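Long-range contacts in amidohydrolase 2 (Bifidobacterium longum subsp. infantis, PDB 6UVZ), which probably works as a hydrolase of the metallo-dependent hydrolase superfamily, built on a TIM-barrel fold: residues 12-17 / 220-225; 43-48 / 227-232; 120-125 / 148-153. All blocks are in the same frame, centred on the assembly; numbering follows the deposited sequence.

Contacts 1 and 2 are neighbours on one side of the barrel, with centres 12 Å apart. They touch: Glu-224 OE2 accepts a probable hydrogen bond from Phe-229 N at 2.7 Å, and the rings of Trp-220 and Phe-229 meet. Both contacts join the start of the chain to its last part. Contact 1 does so at the ends of strands 7-13 and 214-216, contact 2 between the helices outside them. Contact 3 lies across the chain's centre, about 14 Å from contact 1 and 22 Å from contact 2 between nearest atoms. Only contact 1 includes the two histidines of the HxH pattern, which in relatives marks the active site.

Contact 1 of 3, residues 12-17 / 220-225; sequences HFHIWD and WPVVEL
The indole of Trp-16 and the ring of Pro-221 reach toward each other tip to tip. CH2 of Trp-16 lies 3.6 Å from CG of Pro-221. At the edge of the Trp-16 ring, near its plane, is Val-222 CG2. CG of Trp-16 sits between the backbone N and the carbonyl carbon (chi1 59°), and from there the six-membered ring extends to the proline. The Trp-220 indole has Pro-221 CB over the centre of one face. A cis peptide joins these two residues. At the edge of the same indole, CZ3 of Trp-220 meets Ile-15 CG2 at 4.2 Å. That methyl also lies in plane at the edge of the Phe-13 ring. The imidazole of His-14 crosses Val-222 obliquely, with His-14 CD2 4.0 Å from Val-222 CG2.

One backbone hydrogen bond ties the segments. His-14 N donates to Trp-220 O at 2.8 Å. One residue further on, Pro-221 CD packs against His-14 O at 3.4 Å.

ND1 of His-12 is hydrogen-bonded to Lys-190 NZ, and ND1 of His-14 to Val-58 O. NE2 of His-12 and NE2 of His-14 are 3.0 Å apart. His-12 and His-14 form the HxH pattern at the end of the first barrel strand. In many relatives this pattern binds metal, and it may do so here.

Phe-13 bonds through its backbone to Val-56 and Val-58 of strand 51-58. His-12 bonds likewise to Asn-219, in the loop after strand 214-216. Phe-13 and Trp-220 both rest on Leu-41 of helix 38-47. The contact thus joins the first strand's end to the chain just beyond the last strand.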
ATOM      1  N   HIS A  12      -5.051   0.696  -0.036  1.00 30.55           N
ATOM      2  CA  HIS A  12      -4.342  -0.093   0.971  1.00 31.27           C
ATOM      3  C   HIS A  12      -5.281  -0.358   2.140  1.00 30.50           C
ATOM      4  O   HIS A  12      -5.560   0.554   2.925  1.00 49.36           O
ATOM      5  CB  HIS A  12      -3.086   0.638   1.432  1.00 36.55           C
ATOM      6  CG  HIS A  12      -2.203  -0.174   2.329  1.00 44.94           C
ATOM      7  ND1 HIS A  12      -0.992  -0.685   1.916  1.00 44.14           N
ATOM      8  CD2 HIS A  12      -2.350  -0.556   3.620  1.00 46.98           C
ATOM      9  CE1 HIS A  12      -0.433  -1.350   2.911  1.00 47.34           C
ATOM     10  NE2 HIS A  12      -1.237  -1.287   3.956  1.00 48.55           N
ATOM     11  N   PHE A  13      -5.757  -1.597   2.259  1.00 32.15           N
ATOM     12  CA  PHE A  13      -6.550  -2.003   3.411  1.00 32.42           C
ATOM     13  C   PHE A  13      -6.278  -3.473   3.697  1.00 40.10           C
ATOM     14  O   PHE A  13      -5.740  -4.201   2.860  1.00 41.52           O
ATOM     15  CB  PHE A  13      -8.050  -1.759   3.191  1.00 30.92           C
ATOM     16  CG  PHE A  13      -8.734  -2.826   2.381  1.00 32.43           C
ATOM     17  CD1 PHE A  13      -9.413  -3.861   3.007  1.00 28.99           C
ATOM     18  CD2 PHE A  13      -8.708  -2.791   0.998  1.00 33.43           C
ATOM     19  CE1 PHE A  13     -10.045  -4.844   2.267  1.00 29.79           C
ATOM     20  CE2 PHE A  13      -9.339  -3.771   0.253  1.00 35.46           C
ATOM     21  CZ  PHE A  13     -10.008  -4.798   0.889  1.00 34.47           C
ATOM     22  N   HIS A  14      -6.661  -3.904   4.899  1.00 36.85           N
ATOM     23  CA  HIS A  14      -6.447  -5.272   5.344  1.00 28.78           C
ATOM     24  C   HIS A  14      -7.737  -5.850   5.907  1.00 33.26           C
ATOM     25  O   HIS A  14      -8.596  -5.121   6.411  1.00 36.77           O
ATOM     26  CB  HIS A  14      -5.352  -5.359   6.419  1.00 26.68           C
ATOM     27  CG  HIS A  14      -4.060  -4.712   6.029  1.00 37.98           C
ATOM     28  ND1 HIS A  14      -3.166  -5.300   5.160  1.00 44.21           N
ATOM     29  CD2 HIS A  14      -3.505  -3.535   6.401  1.00 39.03           C
ATOM     30  CE1 HIS A  14      -2.118  -4.508   5.008  1.00 47.89           C
ATOM     31  NE2 HIS A  14      -2.299  -3.431   5.751  1.00 43.46           N
ATOM     32  N   ILE A  15      -7.858  -7.174   5.815  1.00 26.42           N
ATOM     33  CA  ILE A  15      -8.905  -7.931   6.489  1.00 30.93           C
ATOM     34  C   ILE A  15      -8.283  -9.217   7.017  1.00 34.40           C
ATOM     35  O   ILE A  15      -7.367  -9.777   6.411  1.00 36.63           O
ATOM     36  CB  ILE A  15     -10.107  -8.255   5.570  1.00 30.12           C
ATOM     37  CG1 ILE A  15      -9.645  -8.990   4.310  1.00 22.14           C
ATOM     38  CG2 ILE A  15     -10.883  -6.993   5.217  1.00 29.42           C
ATOM     39  CD1 ILE A  15     -10.778  -9.456   3.425  1.00 21.87           C
ATOM     40  N   TRP A  16      -8.783  -9.682   8.161  1.00 33.33           N
ATOM     41  CA  TRP A  16      -8.297 -10.931   8.729  1.00 40.13           C
ATOM     42  C   TRP A  16      -9.313 -11.471   9.723  1.00 46.63           C
ATOM     43  O   TRP A  16     -10.221 -10.762  10.165  1.00 51.63           O
ATOM     44  CB  TRP A  16      -6.929 -10.757   9.403  1.00 38.43           C
ATOM     45  CG  TRP A  16      -6.904  -9.753  10.518  1.00 37.05           C
ATOM     46  CD1 TRP A  16      -7.440  -9.897  11.766  1.00 36.52           C
ATOM     47  CD2 TRP A  16      -6.288  -8.460  10.494  1.00 38.85           C
ATOM     48  NE1 TRP A  16      -7.208  -8.768  12.514  1.00 35.87           N
ATOM     49  CE2 TRP A  16      -6.501  -7.871  11.756  1.00 33.87           C
ATOM     50  CE3 TRP A  16      -5.584  -7.740   9.524  1.00 40.69           C
ATOM     51  CZ2 TRP A  16      -6.034  -6.598  12.075  1.00 32.65           C
ATOM     52  CZ3 TRP A  16      -5.120  -6.476   9.843  1.00 42.86           C
ATOM     53  CH2 TRP A  16      -5.347  -5.919  11.106  1.00 40.12           C
ATOM     54  N   ASP A  17      -9.141 -12.744  10.063  1.00 53.29           N
ATOM     55  CA  ASP A  17      -9.963 -13.422  11.062  1.00 53.62           C
ATOM     56  C   ASP A  17      -9.023 -14.127  12.029  1.00 55.72           C
ATOM     57  O   ASP A  17      -8.344 -15.095  11.628  1.00 54.36           O
ATOM     58  CB  ASP A  17     -10.924 -14.411  10.406  1.00 61.63           C
ATOM     59  CG  ASP A  17     -11.912 -15.011  11.389  1.00 66.35           C
ATOM     60  OD1 ASP A  17     -11.951 -14.563  12.553  1.00 70.99           O
ATOM     61  OD2 ASP A  17     -12.653 -15.936  10.993  1.00 70.93           O
ATOM     62  N   TRP A 220      -6.594   0.713   6.876  1.00 42.88           N
ATOM     63  CA  TRP A 220      -7.589   0.135   7.767  1.00 39.07           C
ATOM     64  C   TRP A 220      -7.365  -1.371   7.891  1.00 47.28           C
ATOM     65  O   TRP A 220      -7.007  -2.028   6.908  1.00 46.29           O
ATOM     66  CB  TRP A 220      -8.991   0.427   7.228  1.00 36.52           C
ATOM     67  CG  TRP A 220     -10.114  -0.035   8.099  1.00 43.57           C
ATOM     68  CD1 TRP A 220     -10.706   0.660   9.111  1.00 45.93           C
ATOM     69  CD2 TRP A 220     -10.791  -1.296   8.028  1.00 41.66           C
ATOM     70  NE1 TRP A 220     -11.707  -0.090   9.678  1.00 44.74           N
ATOM     71  CE2 TRP A 220     -11.780  -1.295   9.031  1.00 36.54           C
ATOM     72  CE3 TRP A 220     -10.655  -2.425   7.214  1.00 43.12           C
ATOM     73  CZ2 TRP A 220     -12.628  -2.379   9.244  1.00 34.52           C
ATOM     74  CZ3 TRP A 220     -11.499  -3.501   7.427  1.00 37.32           C
ATOM     75  CH2 TRP A 220     -12.472  -3.470   8.433  1.00 38.58           C
ATOM     76  N   PRO A 221      -7.565  -1.955   9.085  1.00 47.43           N
ATOM     77  CA  PRO A 221      -7.981  -1.308  10.333  1.00 44.92           C
ATOM     78  C   PRO A 221      -6.821  -0.918  11.248  1.00 53.40           C
ATOM     79  O   PRO A 221      -7.051  -0.592  12.412  1.00 58.12           O
ATOM     80  CB  PRO A 221      -8.839  -2.383  10.994  1.00 37.83           C
ATOM     81  CG  PRO A 221      -8.158  -3.654  10.598  1.00 31.69           C
ATOM     82  CD  PRO A 221      -7.569  -3.424   9.218  1.00 35.22           C
ATOM     83  N   VAL A 222      -5.591  -0.959  10.727  1.00 57.94           N
ATOM     84  CA  VAL A 222      -4.434  -0.584  11.530  1.00 56.87           C
ATOM     85  C   VAL A 222      -4.471   0.892  11.907  1.00 53.90           C
ATOM     86  O   VAL A 222      -3.880   1.287  12.920  1.00 57.09           O
ATOM     87  CB  VAL A 222      -3.133  -0.934  10.780  1.00 43.68           C
ATOM     88  CG1 VAL A 222      -1.919  -0.745  11.678  1.00 40.59           C
ATOM     89  CG2 VAL A 222      -3.194  -2.361  10.260  1.00 29.83           C
ATOM     90  N   VAL A 223      -5.171   1.719  11.125  1.00 44.57           N
ATOM     91  CA  VAL A 223      -5.279   3.140  11.431  1.00 43.66           C
ATOM     92  C   VAL A 223      -6.005   3.375  12.750  1.00 48.18           C
ATOM     93  O   VAL A 223      -5.839   4.431  13.369  1.00 44.73           O
ATOM     94  CB  VAL A 223      -5.979   3.877  10.267  1.00 36.35           C
ATOM     95  CG1 VAL A 223      -7.456   3.508  10.206  1.00 33.78           C
ATOM     96  CG2 VAL A 223      -5.792   5.384  10.385  1.00 33.09           C
ATOM     97  N   GLU A 224      -6.798   2.406  13.209  1.00 55.44           N
ATOM     98  CA  GLU A 224      -7.516   2.509  14.473  1.00 65.55           C
ATOM     99  C   GLU A 224      -6.657   2.141  15.678  1.00 75.92           C
ATOM    100  O   GLU A 224      -7.203   1.893  16.760  1.00 89.39           O
ATOM    101  CB  GLU A 224      -8.770   1.631  14.440  1.00 70.90           C
ATOM    102  CG  GLU A 224      -9.839   2.104  13.468  1.00 78.45           C
ATOM    103  CD  GLU A 224     -10.503   3.397  13.905  1.00 84.07           C
ATOM    104  OE1 GLU A 224     -10.394   3.755  15.098  1.00 85.36           O
ATOM    105  OE2 GLU A 224     -11.137   4.057  13.056  1.00 78.82           O
ATOM    106  N   LEU A 225      -5.334   2.100  15.521  1.00 75.85           N
ATOM    107  CA  LEU A 225      -4.426   1.784  16.619  1.00 68.84           C
ATOM    108  C   LEU A 225      -3.867   3.047  17.266  1.00 72.10           C
ATOM    109  O   LEU A 225      -4.062   3.275  18.464  1.00 80.21           O
ATOM    110  CB  LEU A 225      -3.286   0.887  16.116  1.00 67.41           C
ATOM    111  CG  LEU A 225      -2.374   0.280  17.183  1.00 71.40           C
ATOM    112  CD1 LEU A 225      -3.156  -0.666  18.080  1.00 73.20           C
ATOM    113  CD2 LEU A 225      -1.194  -0.434  16.542  1.00 70.52           C
TER

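Contact 2 of 3, residues 43-48 / 227-232; sequences AEYAKF and STFATH
Glu-44 and Phe-229 lie opposite each other, with their CA atoms 8.1 Å apart. A second close pair is Phe-48 and Ala-230. Residues 43-47 are the last part of helix 38-47, and Phe-48 follows in the turn beyond it. Residues 229-232 are the first turn of helix 229-239. There His-232 N bonds back to Thr-228 O.

The side chain of Phe-229 enters between three residues of the other segment. With CG anti to the backbone N (chi1 -163°), it starts out toward helix 38-47. The ring edge points at one face of Tyr-45 in an edge-to-face pair, with planes at 86°. Phe-229 CZ lies 3.4 Å from both CZ and OH of Tyr-45. Phe-48 then turns its own edge to a face of Phe-229, with planes at 83°. Phe-48 CE1 stands 3.9 Å above the Phe-229 ring plane, over its centre. Glu-44 slides past the ring in the opposite direction, and its CB lies 3.6 Å from Phe-229 CE2. Phe-48 CZ also touches Ala-230 CA at 3.8 Å. An alanine in place of Phe-229 would probably open a gap between the helices and leave the face of Tyr-45 and the edge of Phe-48 without this edge-to-face partner.

The cluster is extended by outside rings. Tyr-45 stacks on Phe-52, and Phe-48 on Phe-233. The hydroxyl of Tyr-45 is hydrogen-bonded to that of Tyr-216.

Three aromatic rings set edge to face make this an aromatic cluster. Helices 38-47 and 229-239 both lie in the outer layer of the TIM barrel. The cluster joins them on the side where strands 7-13 and 214-216 come together.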
ATOM      1  N   ALA A  43     -18.983  -0.027   5.567  1.00 56.98           N
ATOM      2  CA  ALA A  43     -19.845   0.726   6.470  1.00 53.29           C
ATOM      3  C   ALA A  43     -19.186   2.020   6.927  1.00 51.27           C
ATOM      4  O   ALA A  43     -19.880   3.010   7.184  1.00 50.41           O
ATOM      5  CB  ALA A  43     -20.222  -0.133   7.676  1.00 40.51           C
ATOM      6  N   GLU A  44     -17.855   2.033   7.033  1.00 50.74           N
ATOM      7  CA  GLU A  44     -17.157   3.259   7.407  1.00 48.08           C
ATOM      8  C   GLU A  44     -17.252   4.306   6.304  1.00 51.68           C
ATOM      9  O   GLU A  44     -17.502   5.485   6.581  1.00 56.26           O
ATOM     10  CB  GLU A  44     -15.696   2.951   7.735  1.00 47.47           C
ATOM     11  CG  GLU A  44     -15.508   2.107   8.984  1.00 64.40           C
ATOM     12  CD  GLU A  44     -15.858   2.859  10.253  1.00 78.22           C
ATOM     13  OE1 GLU A  44     -15.391   4.006  10.414  1.00 83.37           O
ATOM     14  OE2 GLU A  44     -16.607   2.306  11.088  1.00 85.83           O
ATOM     15  N   TYR A  45     -17.058   3.896   5.048  1.00 44.54           N
ATOM     16  CA  TYR A  45     -17.214   4.824   3.936  1.00 45.33           C
ATOM     17  C   TYR A  45     -18.666   5.238   3.732  1.00 52.60           C
ATOM     18  O   TYR A  45     -18.919   6.269   3.101  1.00 41.69           O
ATOM     19  CB  TYR A  45     -16.655   4.210   2.652  1.00 32.96           C
ATOM     20  CG  TYR A  45     -15.146   4.190   2.607  1.00 40.22           C
ATOM     21  CD1 TYR A  45     -14.427   5.358   2.393  1.00 45.45           C
ATOM     22  CD2 TYR A  45     -14.438   3.008   2.780  1.00 45.49           C
ATOM     23  CE1 TYR A  45     -13.049   5.353   2.354  1.00 49.03           C
ATOM     24  CE2 TYR A  45     -13.056   2.991   2.741  1.00 38.70           C
ATOM     25  CZ  TYR A  45     -12.369   4.168   2.527  1.00 41.08           C
ATOM     26  OH  TYR A  45     -10.994   4.167   2.488  1.00 38.74           O
ATOM     27  N   ALA A  46     -19.619   4.460   4.250  1.00 58.35           N
ATOM     28  CA  ALA A  46     -21.016   4.874   4.194  1.00 45.59           C
ATOM     29  C   ALA A  46     -21.285   6.026   5.154  1.00 48.41           C
ATOM     30  O   ALA A  46     -22.059   6.937   4.837  1.00 44.12           O
ATOM     31  CB  ALA A  46     -21.930   3.688   4.501  1.00 28.03           C
ATOM     32  N   LYS A  47     -20.654   6.004   6.332  1.00 49.91           N
ATOM     33  CA  LYS A  47     -20.810   7.108   7.273  1.00 43.22           C
ATOM     34  C   LYS A  47     -20.229   8.401   6.721  1.00 51.47           C
ATOM     35  O   LYS A  47     -20.700   9.491   7.066  1.00 73.55           O
ATOM     36  CB  LYS A  47     -20.149   6.768   8.611  1.00 42.42           C
ATOM     37  CG  LYS A  47     -20.904   5.749   9.448  1.00 61.86           C
ATOM     38  CD  LYS A  47     -20.425   5.752  10.895  1.00 71.19           C
ATOM     39  CE  LYS A  47     -18.966   5.339  11.007  1.00 60.22           C
ATOM     40  NZ  LYS A  47     -18.525   5.257  12.428  1.00 55.45           N
ATOM     41  N   PHE A  48     -19.215   8.306   5.867  1.00 54.11           N
ATOM     42  CA  PHE A  48     -18.543   9.477   5.325  1.00 62.40           C
ATOM     43  C   PHE A  48     -19.213  10.017   4.068  1.00 48.43           C
ATOM     44  O   PHE A  48     -18.752  11.027   3.524  1.00 53.07           O
ATOM     45  CB  PHE A  48     -17.073   9.150   5.037  1.00 74.30           C
ATOM     46  CG  PHE A  48     -16.318   8.646   6.238  1.00 83.00           C
ATOM     47  CD1 PHE A  48     -15.247   7.780   6.086  1.00 88.35           C
ATOM     48  CD2 PHE A  48     -16.681   9.037   7.517  1.00 85.51           C
ATOM     49  CE1 PHE A  48     -14.553   7.315   7.189  1.00 81.71           C
ATOM     50  CE2 PHE A  48     -15.991   8.573   8.623  1.00 81.87           C
ATOM     51  CZ  PHE A  48     -14.926   7.711   8.458  1.00 74.57           C
ATOM     52  N   SER A 227      -4.601   6.104  15.863  1.00 64.71           N
ATOM     53  CA  SER A 227      -5.412   7.199  15.340  1.00 48.74           C
ATOM     54  C   SER A 227      -6.850   6.700  15.189  1.00 45.64           C
ATOM     55  O   SER A 227      -7.279   5.806  15.926  1.00 48.02           O
ATOM     56  CB  SER A 227      -4.791   7.716  14.026  1.00 42.91           C
ATOM     57  OG  SER A 227      -5.572   8.757  13.465  1.00 43.19           O
ATOM     58  N   THR A 228      -7.584   7.275  14.240  1.00 50.85           N
ATOM     59  CA  THR A 228      -8.935   6.839  13.923  1.00 51.23           C
ATOM     60  C   THR A 228      -9.160   7.029  12.431  1.00 49.86           C
ATOM     61  O   THR A 228      -8.611   7.950  11.822  1.00 51.83           O
ATOM     62  CB  THR A 228      -9.992   7.613  14.725  1.00 61.87           C
ATOM     63  OG1 THR A 228      -9.673   7.560  16.121  1.00 54.03           O
ATOM     64  CG2 THR A 228     -11.375   7.014  14.513  1.00 82.05           C
ATOM     65  N   PHE A 229      -9.956   6.130  11.844  1.00 48.93           N
ATOM     66  CA  PHE A 229     -10.324   6.272  10.439  1.00 44.37           C
ATOM     67  C   PHE A 229     -10.966   7.630  10.183  1.00 50.66           C
ATOM     68  O   PHE A 229     -10.610   8.329   9.227  1.00 49.43           O
ATOM     69  CB  PHE A 229     -11.268   5.139  10.030  1.00 42.99           C
ATOM     70  CG  PHE A 229     -11.394   4.952   8.541  1.00 47.40           C
ATOM     71  CD1 PHE A 229     -10.614   5.684   7.660  1.00 52.75           C
ATOM     72  CD2 PHE A 229     -12.299   4.040   8.024  1.00 55.99           C
ATOM     73  CE1 PHE A 229     -10.735   5.514   6.296  1.00 60.42           C
ATOM     74  CE2 PHE A 229     -12.423   3.864   6.659  1.00 67.87           C
ATOM     75  CZ  PHE A 229     -11.640   4.601   5.795  1.00 66.19           C
ATOM     76  N   ALA A 230     -11.910   8.028  11.041  1.00 48.80           N
ATOM     77  CA  ALA A 230     -12.537   9.337  10.896  1.00 45.03           C
ATOM     78  C   ALA A 230     -11.510  10.457  11.008  1.00 52.70           C
ATOM     79  O   ALA A 230     -11.556  11.431  10.249  1.00 59.62           O
ATOM     80  CB  ALA A 230     -13.640   9.510  11.940  1.00 39.16           C
ATOM     81  N   THR A 231     -10.570  10.331  11.947  1.00 50.00           N
ATOM     82  CA  THR A 231      -9.524  11.339  12.085  1.00 47.75           C
ATOM     83  C   THR A 231      -8.604  11.350  10.870  1.00 49.64           C
ATOM     84  O   THR A 231      -8.231  12.420  10.374  1.00 37.79           O
ATOM     85  CB  THR A 231      -8.719  11.093  13.361  1.00 47.00           C
ATOM     86  OG1 THR A 231      -9.611  10.992  14.479  1.00 61.52           O
ATOM     87  CG2 THR A 231      -7.742  12.233  13.602  1.00 36.95           C
ATOM     88  N   HIS A 232      -8.233  10.167  10.372  1.00 52.88           N
ATOM     89  CA  HIS A 232      -7.347  10.101   9.214  1.00 51.31           C
ATOM     90  C   HIS A 232      -8.060  10.536   7.941  1.00 56.69           C
ATOM     91  O   HIS A 232      -7.498  11.287   7.134  1.00 50.14           O
ATOM     92  CB  HIS A 232      -6.790   8.687   9.053  1.00 54.19           C
ATOM     93  CG  HIS A 232      -6.074   8.469   7.757  1.00 65.83           C
ATOM     94  ND1 HIS A 232      -4.872   9.075   7.458  1.00 69.60           N
ATOM     95  CD2 HIS A 232      -6.396   7.719   6.677  1.00 68.88           C
ATOM     96  CE1 HIS A 232      -4.481   8.703   6.252  1.00 72.56           C
ATOM     97  NE2 HIS A 232      -5.388   7.881   5.756  1.00 74.13           N
TER

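Contact 3 of 3, residues 120-125 / 148-153; sequences EFIAGL and AKAFAQ
Ile-122 and Ala-150 are the nearest CA pair of the two segments, 6.5 Å apart. The short axes of 120-125 and 148-153 approach to 9.6 Å. Their N-to-C directions differ by 44°.

Ile-122 uses two of its branches. CD1 of Ile-122 reaches the backbone of the other helix, 3.6 Å from Ala-150 O. The same methyl meets the CB of Ala-150. CG2 of Ile-122 is anti to its backbone N and touches the amide end of Gln-153. It lies 3.7 Å from Gln-153 OE1, and the two side chains cross at about a right angle. The amide nitrogen of Gln-153 has a polar partner in its own helix. NE2 of Gln-153 donates to Lys-149 O at 3.3 Å, from above the carbonyl plane (52° out of it). This bond may help orient the amide.

One turn on, Leu-125 carries the rest of the contact. Its two methyls meet CD1 and CE1 of the Phe-151 ring obliquely. CD2 of Leu-125 is 3.6 Å from Phe-151 CE1, and CD1 of Leu-125 is 4.1 Å from Phe-151 CD1. These side chains also cross at about a right angle. CB of Phe-151 points away from 120-125, yet its ring still reaches Leu-125.

Beyond the segments, Arg-126 hydrogen-bonds to the carbonyl of Gln-153. The interface is otherwise mainly apolar. Helix 119-131, strand 135-137 and helix 144-153 follow one another in the chain. The strand belongs to the parallel sheet of the barrel. The two neighbouring helices pack side by side in the outer layer, as in the alternating beta/alpha order of a TIM barrel.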
ATOM      1  N   GLU A 120      19.040 -11.051  -7.983  1.00 29.25           N
ATOM      2  CA  GLU A 120      17.792 -11.776  -8.192  1.00 24.73           C
ATOM      3  C   GLU A 120      16.585 -10.910  -7.855  1.00 33.09           C
ATOM      4  O   GLU A 120      15.496 -11.127  -8.398  1.00 41.67           O
ATOM      5  CB  GLU A 120      17.777 -13.064  -7.368  1.00 21.33           C
ATOM      6  CG  GLU A 120      17.566 -12.863  -5.876  1.00 31.17           C
ATOM      7  CD  GLU A 120      17.484 -14.175  -5.120  1.00 48.93           C
ATOM      8  OE1 GLU A 120      18.123 -15.155  -5.558  1.00 52.84           O
ATOM      9  OE2 GLU A 120      16.775 -14.229  -4.093  1.00 50.36           O
ATOM     10  N   PHE A 121      16.759  -9.926  -6.969  1.00 34.36           N
ATOM     11  CA  PHE A 121      15.679  -8.986  -6.695  1.00 30.67           C
ATOM     12  C   PHE A 121      15.471  -8.038  -7.870  1.00 40.19           C
ATOM     13  O   PHE A 121      14.330  -7.735  -8.236  1.00 48.93           O
ATOM     14  CB  PHE A 121      15.977  -8.204  -5.415  1.00 33.28           C
ATOM     15  CG  PHE A 121      14.839  -7.339  -4.950  1.00 30.63           C
ATOM     16  CD1 PHE A 121      13.838  -7.861  -4.148  1.00 26.90           C
ATOM     17  CD2 PHE A 121      14.774  -6.001  -5.308  1.00 28.57           C
ATOM     18  CE1 PHE A 121      12.790  -7.069  -3.717  1.00 27.87           C
ATOM     19  CE2 PHE A 121      13.728  -5.203  -4.880  1.00 28.39           C
ATOM     20  CZ  PHE A 121      12.736  -5.738  -4.083  1.00 30.52           C
ATOM     21  N   ILE A 122      16.564  -7.565  -8.473  1.00 40.97           N
ATOM     22  CA  ILE A 122      16.454  -6.699  -9.643  1.00 33.98           C
ATOM     23  C   ILE A 122      15.871  -7.471 -10.821  1.00 35.94           C
ATOM     24  O   ILE A 122      14.972  -6.987 -11.518  1.00 30.29           O
ATOM     25  CB  ILE A 122      17.826  -6.093  -9.992  1.00 31.65           C
ATOM     26  CG1 ILE A 122      18.425  -5.389  -8.773  1.00 42.08           C
ATOM     27  CG2 ILE A 122      17.700  -5.127 -11.159  1.00 19.89           C
ATOM     28  CD1 ILE A 122      17.580  -4.256  -8.247  1.00 41.47           C
ATOM     29  N   ALA A 123      16.378  -8.684 -11.060  1.00 33.52           N
ATOM     30  CA  ALA A 123      15.845  -9.510 -12.137  1.00 18.81           C
ATOM     31  C   ALA A 123      14.395  -9.892 -11.883  1.00 39.75           C
ATOM     32  O   ALA A 123      13.614 -10.030 -12.832  1.00 42.30           O
ATOM     33  CB  ALA A 123      16.703 -10.762 -12.314  1.00 18.59           C
ATOM     34  N   GLY A 124      14.016 -10.068 -10.616  1.00 37.71           N
ATOM     35  CA  GLY A 124      12.626 -10.349 -10.303  1.00 31.99           C
ATOM     36  C   GLY A 124      11.705  -9.186 -10.601  1.00 32.74           C
ATOM     37  O   GLY A 124      10.543  -9.389 -10.966  1.00 31.55           O
ATOM     38  N   LEU A 125      12.203  -7.955 -10.452  1.00 27.48           N
ATOM     39  CA  LEU A 125      11.398  -6.785 -10.791  1.00 27.83           C
ATOM     40  C   LEU A 125      11.073  -6.756 -12.278  1.00 37.42           C
ATOM     41  O   LEU A 125       9.948  -6.421 -12.669  1.00 35.66           O
ATOM     42  CB  LEU A 125      12.127  -5.506 -10.374  1.00 36.11           C
ATOM     43  CG  LEU A 125      12.354  -5.272  -8.878  1.00 37.71           C
ATOM     44  CD1 LEU A 125      13.375  -4.166  -8.656  1.00 37.54           C
ATOM     45  CD2 LEU A 125      11.052  -4.936  -8.176  1.00 28.72           C
ATOM     46  N   ALA A 148      15.913   3.240  -3.863  1.00 65.62           N
ATOM     47  CA  ALA A 148      15.946   4.144  -5.007  1.00 60.47           C
ATOM     48  C   ALA A 148      16.841   3.603  -6.115  1.00 62.92           C
ATOM     49  O   ALA A 148      16.483   3.659  -7.296  1.00 62.46           O
ATOM     50  CB  ALA A 148      16.412   5.531  -4.567  1.00 62.05           C
ATOM     51  N   LYS A 149      18.011   3.072  -5.751  1.00 63.84           N
ATOM     52  CA  LYS A 149      18.907   2.504  -6.752  1.00 68.55           C
ATOM     53  C   LYS A 149      18.349   1.216  -7.343  1.00 71.77           C
ATOM     54  O   LYS A 149      18.619   0.903  -8.508  1.00 76.21           O
ATOM     55  CB  LYS A 149      20.285   2.253  -6.139  1.00 67.98           C
ATOM     56  CG  LYS A 149      21.032   3.519  -5.755  1.00 74.79           C
ATOM     57  CD  LYS A 149      21.694   3.372  -4.394  1.00 91.91           C
ATOM     58  CE  LYS A 149      22.575   2.135  -4.334  1.00101.85           C
ATOM     59  NZ  LYS A 149      23.156   1.939  -2.977  1.00104.38           N
ATOM     60  N   ALA A 150      17.575   0.461  -6.560  1.00 67.42           N
ATOM     61  CA  ALA A 150      17.011  -0.787  -7.060  1.00 50.34           C
ATOM     62  C   ALA A 150      15.990  -0.527  -8.161  1.00 44.78           C
ATOM     63  O   ALA A 150      16.093  -1.081  -9.261  1.00 52.43           O
ATOM     64  CB  ALA A 150      16.379  -1.576  -5.912  1.00 41.26           C
ATOM     65  N   PHE A 151      14.997   0.318  -7.882  1.00 42.62           N
ATOM     66  CA  PHE A 151      13.952   0.605  -8.856  1.00 52.76           C
ATOM     67  C   PHE A 151      14.401   1.566  -9.948  1.00 59.59           C
ATOM     68  O   PHE A 151      13.682   1.726 -10.940  1.00 54.02           O
ATOM     69  CB  PHE A 151      12.715   1.160  -8.146  1.00 55.41           C
ATOM     70  CG  PHE A 151      12.070   0.180  -7.209  1.00 60.67           C
ATOM     71  CD1 PHE A 151      11.189  -0.776  -7.684  1.00 59.44           C
ATOM     72  CD2 PHE A 151      12.348   0.211  -5.853  1.00 55.06           C
ATOM     73  CE1 PHE A 151      10.598  -1.681  -6.823  1.00 52.75           C
ATOM     74  CE2 PHE A 151      11.761  -0.691  -4.988  1.00 50.00           C
ATOM     75  CZ  PHE A 151      10.884  -1.638  -5.474  1.00 51.44           C
ATOM     76  N   ALA A 152      15.562   2.208  -9.795  1.00 67.73           N
ATOM     77  CA  ALA A 152      16.102   3.008 -10.889  1.00 65.24           C
ATOM     78  C   ALA A 152      16.586   2.127 -12.032  1.00 66.52           C
ATOM     79  O   ALA A 152      16.521   2.533 -13.197  1.00 65.94           O
ATOM     80  CB  ALA A 152      17.238   3.899 -10.387  1.00 59.04           C
ATOM     81  N   GLN A 153      17.071   0.923 -11.719  1.00 59.52           N
ATOM     82  CA  GLN A 153      17.488  -0.009 -12.758  1.00 58.82           C
ATOM     83  C   GLN A 153      16.302  -0.633 -13.479  1.00 66.47           C
ATOM     84  O   GLN A 153      16.448  -1.068 -14.626  1.00 77.09           O
ATOM     85  CB  GLN A 153      18.365  -1.109 -12.158  1.00 54.38           C
ATOM     86  CG  GLN A 153      19.489  -0.597 -11.275  1.00 57.22           C
ATOM     87  CD  GLN A 153      20.277  -1.719 -10.630  1.00 60.69           C
ATOM     88  OE1 GLN A 153      20.541  -2.746 -11.254  1.00 72.51           O
ATOM     89  NE2 GLN A 153      20.651  -1.530  -9.369  1.00 47.03           N
TER